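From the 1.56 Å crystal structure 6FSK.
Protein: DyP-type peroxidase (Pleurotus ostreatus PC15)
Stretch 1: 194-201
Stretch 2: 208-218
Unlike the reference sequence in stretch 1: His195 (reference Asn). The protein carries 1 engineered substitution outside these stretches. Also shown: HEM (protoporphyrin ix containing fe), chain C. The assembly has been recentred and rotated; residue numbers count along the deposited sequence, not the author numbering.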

# COMPACT_ATOMS: atom_id res chain seq x y z
N SER A 194 -4.03 -7.29 7.43
CA SER A 194 -5.18 -6.48 7.80
C SER A 194 -5.69 -5.59 6.67
O SER A 194 -5.02 -4.63 6.31
CB SER A 194 -4.90 -5.60 9.05
OG SER A 194 -6.06 -4.83 9.45
N HIS A 195 -6.92 -5.85 6.19
CA HIS A 195 -7.57 -5.02 5.18
C HIS A 195 -8.99 -4.75 5.62
O HIS A 195 -9.53 -5.51 6.41
CB HIS A 195 -7.68 -5.67 3.83
CG HIS A 195 -6.37 -6.12 3.28
ND1 HIS A 195 -5.45 -5.21 2.81
CD2 HIS A 195 -5.83 -7.35 3.17
CE1 HIS A 195 -4.35 -5.87 2.44
NE2 HIS A 195 -4.56 -7.18 2.65
N PRO A 196 -9.58 -3.67 5.13
CA PRO A 196 -10.97 -3.46 5.51
C PRO A 196 -11.86 -4.48 4.81
O PRO A 196 -11.64 -4.81 3.61
CB PRO A 196 -11.28 -2.09 4.95
CG PRO A 196 -10.30 -1.96 3.77
CD PRO A 196 -9.05 -2.54 4.34
N ALA A 197 -12.87 -4.93 5.52
CA ALA A 197 -13.93 -5.68 4.81
C ALA A 197 -14.85 -4.67 4.13
O ALA A 197 -15.12 -3.61 4.68
CB ALA A 197 -14.71 -6.52 5.79
N VAL A 198 -15.42 -5.05 2.97
CA VAL A 198 -16.20 -4.14 2.18
C VAL A 198 -17.61 -4.71 2.10
O VAL A 198 -17.85 -5.83 1.63
CB VAL A 198 -15.61 -4.02 0.77
CG1 VAL A 198 -16.47 -3.16 -0.09
CG2 VAL A 198 -14.19 -3.43 0.92
N GLU A 199 -18.55 -3.93 2.61
CA GLU A 199 -19.95 -4.30 2.53
C GLU A 199 -20.32 -4.58 1.07
O GLU A 199 -19.89 -3.91 0.11
CB GLU A 199 -20.87 -3.24 3.11
CG GLU A 199 -20.72 -2.98 4.57
CD GLU A 199 -21.91 -2.17 5.11
OE1 GLU A 199 -23.08 -2.72 4.88
OE2 GLU A 199 -21.78 -1.10 5.73
N GLN A 200 -21.23 -5.54 0.94
CA GLN A 200 -21.73 -5.96 -0.39
C GLN A 200 -20.69 -6.74 -1.20
O GLN A 200 -20.93 -7.02 -2.42
CB GLN A 200 -22.34 -4.82 -1.19
CG GLN A 200 -23.35 -4.00 -0.38
CD GLN A 200 -24.08 -3.02 -1.22
OE1 GLN A 200 -23.73 -1.82 -1.32
NE2 GLN A 200 -25.10 -3.53 -1.90
N PHE A 201 -19.57 -7.06 -0.58
CA PHE A 201 -18.46 -7.81 -1.22
C PHE A 201 -18.01 -8.87 -0.26
O PHE A 201 -18.07 -10.08 -0.59
CB PHE A 201 -17.30 -6.95 -1.72
CG PHE A 201 -16.24 -7.77 -2.38
CD1 PHE A 201 -16.43 -8.32 -3.61
CD2 PHE A 201 -15.02 -8.02 -1.74
CE1 PHE A 201 -15.46 -9.10 -4.19
CE2 PHE A 201 -14.09 -8.81 -2.29
CZ PHE A 201 -14.31 -9.36 -3.53
CHA HEM C . 0.38 -2.78 7.57
CHB HEM C . 4.98 -3.12 6.16
CHC HEM C . 4.39 0.83 3.48
CHD HEM C . -0.14 1.37 5.12
C1A HEM C . 1.69 -3.26 7.43
C2A HEM C . 2.22 -4.43 8.05
C3A HEM C . 3.49 -4.56 7.63
C4A HEM C . 3.76 -3.42 6.81
CMA HEM C . 4.47 -5.59 8.05
CAA HEM C . 1.47 -5.32 9.03
CBA HEM C . 0.74 -6.53 8.47
CGA HEM C . -0.47 -6.15 7.66
O1A HEM C . -1.51 -5.79 8.22
O2A HEM C . -0.39 -6.26 6.41
C1B HEM C . 5.27 -2.07 5.29
C2B HEM C . 6.46 -1.86 4.60
C3B HEM C . 6.33 -0.77 3.80
C4B HEM C . 4.96 -0.28 4.06
CMB HEM C . 7.72 -2.67 4.75
CAB HEM C . 7.24 -0.06 2.88
CBB HEM C . 8.29 -0.63 2.33
C1C HEM C . 3.18 1.41 3.71
C2C HEM C . 2.66 2.61 3.20
C3C HEM C . 1.39 2.80 3.67
C4C HEM C . 1.08 1.63 4.45
CMC HEM C . 3.40 3.51 2.26
CAC HEM C . 0.42 3.92 3.54
CBC HEM C . 0.78 5.21 3.32
C1D HEM C . -0.36 0.22 5.88
C2D HEM C . -1.73 -0.08 6.40
C3D HEM C . -1.57 -1.29 7.06
C4D HEM C . -0.16 -1.62 6.97
CMD HEM C . -2.98 0.69 6.22
CAD HEM C . -2.62 -2.06 7.85
CBD HEM C . -2.76 -1.59 9.26
CGD HEM C . -3.89 -2.29 9.97
O1D HEM C . -3.56 -2.77 11.08
O2D HEM C . -4.96 -2.44 9.43
NA HEM C . 2.67 -2.55 6.74
NB HEM C . 4.40 -1.06 5.03
NC HEM C . 2.22 0.88 4.60
ND HEM C . 0.53 -0.68 6.30
FE HEM C . 2.47 -0.82 5.74
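Stretch 2, residues 208-218: GQDPIRPGFIL

Stretch 2 (208-218) lies alongside stretch 1 (194-201) as a short parallel β-ladder, held by three hydrogen bonds. Two are backbone bonds that both use Ile212: its N donates to Ala197 O (2.8 Å, 167° at the hydrogen), and its O accepts from Glu199 N (2.8 Å, 165°). Ile212 thus grips the residues before and after Val198, the alternation expected of a parallel pair. The third bond comes from a side chain: Gln209, extended with chi1 and chi2 both t, reaches across to stretch 1 just ahead of the ladder, so that its NE2 donates to His195 O at 2.9 Å and a nearly straight 173°. His195 replaces the reference Asn, but it takes part here through its carbonyl.

Ala197 pairs with Pro211 (CA to CA 4.4 Å) and Val198 with Ile212 (CA to CA 5.1 Å). Pro211 CA also approaches Ala197 O at 3.2 Å in a CA-H...O contact, beside the bond from Ile212 N, and Val198 CA meets Ile212 O likewise at 3.5 Å. A water donates to both Glu199 OE2 and Pro211 O, each at 2.7 Å, linking the carboxylate to the neighbouring strand.

Packing follows the two faces of the ladder. On one, Ala197 CB rests 4.0 Å from Pro211 CB; on the other are the side chains of Val198 and Ile212. Pro196 CB touches Ile212 CD1 at 3.8 Å. Beyond the strand, stretch 2 turns into a 3-10 segment at 214-216, and Val198 spans the turn: its CG1 lies 3.9 Å from Pro214 CB and its CG2 4.1 Å from Ile217 CG1. Pro214 also packs against Glu199 and Gln200, its CD 3.6 Å from Glu199 O and its CG 3.6 Å from Gln200 OE1.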

# COMPACT_ATOMS: atom_id res chain seq x y z
N GLY A 208 -12.99 -9.08 14.20
CA GLY A 208 -12.27 -7.82 14.32
C GLY A 208 -12.16 -6.94 13.05
O GLY A 208 -11.51 -5.88 13.06
N GLN A 209 -12.75 -7.41 11.95
CA GLN A 209 -12.72 -6.78 10.69
C GLN A 209 -14.07 -6.08 10.55
O GLN A 209 -15.09 -6.70 10.18
CB GLN A 209 -12.50 -7.81 9.63
CG GLN A 209 -12.02 -7.30 8.34
CD GLN A 209 -11.83 -8.33 7.23
OE1 GLN A 209 -12.44 -9.42 7.22
NE2 GLN A 209 -11.07 -7.91 6.18
N ASP A 210 -14.10 -4.78 10.86
CA ASP A 210 -15.25 -3.93 10.73
C ASP A 210 -15.52 -3.67 9.23
O ASP A 210 -14.54 -3.44 8.43
CB ASP A 210 -14.89 -2.54 11.32
CG ASP A 210 -14.56 -2.58 12.80
OD1 ASP A 210 -14.94 -3.59 13.43
OD2 ASP A 210 -13.96 -1.60 13.33
N PRO A 211 -16.76 -4.02 8.77
CA PRO A 211 -16.93 -3.76 7.34
C PRO A 211 -17.31 -2.30 7.09
O PRO A 211 -18.04 -1.69 7.90
CB PRO A 211 -18.05 -4.68 6.90
CG PRO A 211 -18.71 -5.10 8.12
CD PRO A 211 -17.87 -4.77 9.32
N ILE A 212 -16.82 -1.78 5.95
CA ILE A 212 -17.05 -0.40 5.51
C ILE A 212 -17.84 -0.39 4.22
O ILE A 212 -17.82 -1.36 3.45
CB ILE A 212 -15.72 0.37 5.33
CG1 ILE A 212 -14.96 -0.06 4.09
CG2 ILE A 212 -14.92 0.31 6.64
CD1 ILE A 212 -13.65 0.73 3.94
N ARG A 213 -18.55 0.70 3.98
CA ARG A 213 -19.35 0.85 2.78
C ARG A 213 -18.44 0.80 1.51
O ARG A 213 -17.31 1.29 1.52
CB ARG A 213 -20.17 2.11 2.82
CG ARG A 213 -21.44 1.94 3.69
CD ARG A 213 -22.01 3.25 4.01
NE ARG A 213 -21.24 4.05 4.97
CZ ARG A 213 -21.34 5.35 5.17
NH1 ARG A 213 -22.21 6.11 4.51
NH2 ARG A 213 -20.56 5.92 6.12
N PRO A 214 -18.98 0.28 0.42
CA PRO A 214 -18.16 0.07 -0.79
C PRO A 214 -17.69 1.40 -1.37
O PRO A 214 -16.66 1.43 -2.08
CB PRO A 214 -19.08 -0.73 -1.73
CG PRO A 214 -20.47 -0.34 -1.27
CD PRO A 214 -20.33 -0.31 0.23
N GLY A 215 -18.42 2.52 -1.20
CA GLY A 215 -18.03 3.82 -1.69
C GLY A 215 -16.81 4.43 -1.07
O GLY A 215 -16.35 5.47 -1.54
N PHE A 216 -16.24 3.79 -0.03
CA PHE A 216 -14.91 4.22 0.49
C PHE A 216 -13.79 3.61 -0.40
O PHE A 216 -12.66 4.07 -0.26
CB PHE A 216 -14.76 3.80 1.94
CG PHE A 216 -15.66 4.60 2.83
CD1 PHE A 216 -15.50 5.97 2.99
CD2 PHE A 216 -16.74 4.00 3.47
CE1 PHE A 216 -16.38 6.73 3.78
CE2 PHE A 216 -17.58 4.78 4.22
CZ PHE A 216 -17.45 6.13 4.37
N ILE A 217 -14.15 2.68 -1.27
CA ILE A 217 -13.17 2.02 -2.18
C ILE A 217 -13.48 2.32 -3.62
O ILE A 217 -12.55 2.57 -4.40
CB ILE A 217 -13.11 0.49 -1.96
CG1 ILE A 217 -12.80 0.12 -0.48
CG2 ILE A 217 -12.14 -0.23 -2.95
CD1 ILE A 217 -11.46 0.66 0.06
N LEU A 218 -14.77 2.28 -3.99
CA LEU A 218 -15.22 2.48 -5.33
C LEU A 218 -15.91 3.77 -5.45
O LEU A 218 -16.84 4.05 -4.70
CB LEU A 218 -16.17 1.35 -5.66
CG LEU A 218 -15.70 -0.09 -5.68
CD1 LEU A 218 -16.88 -1.08 -5.77
CD2 LEU A 218 -14.74 -0.32 -6.81
O HOH W 1 -20.03 0.12 7.34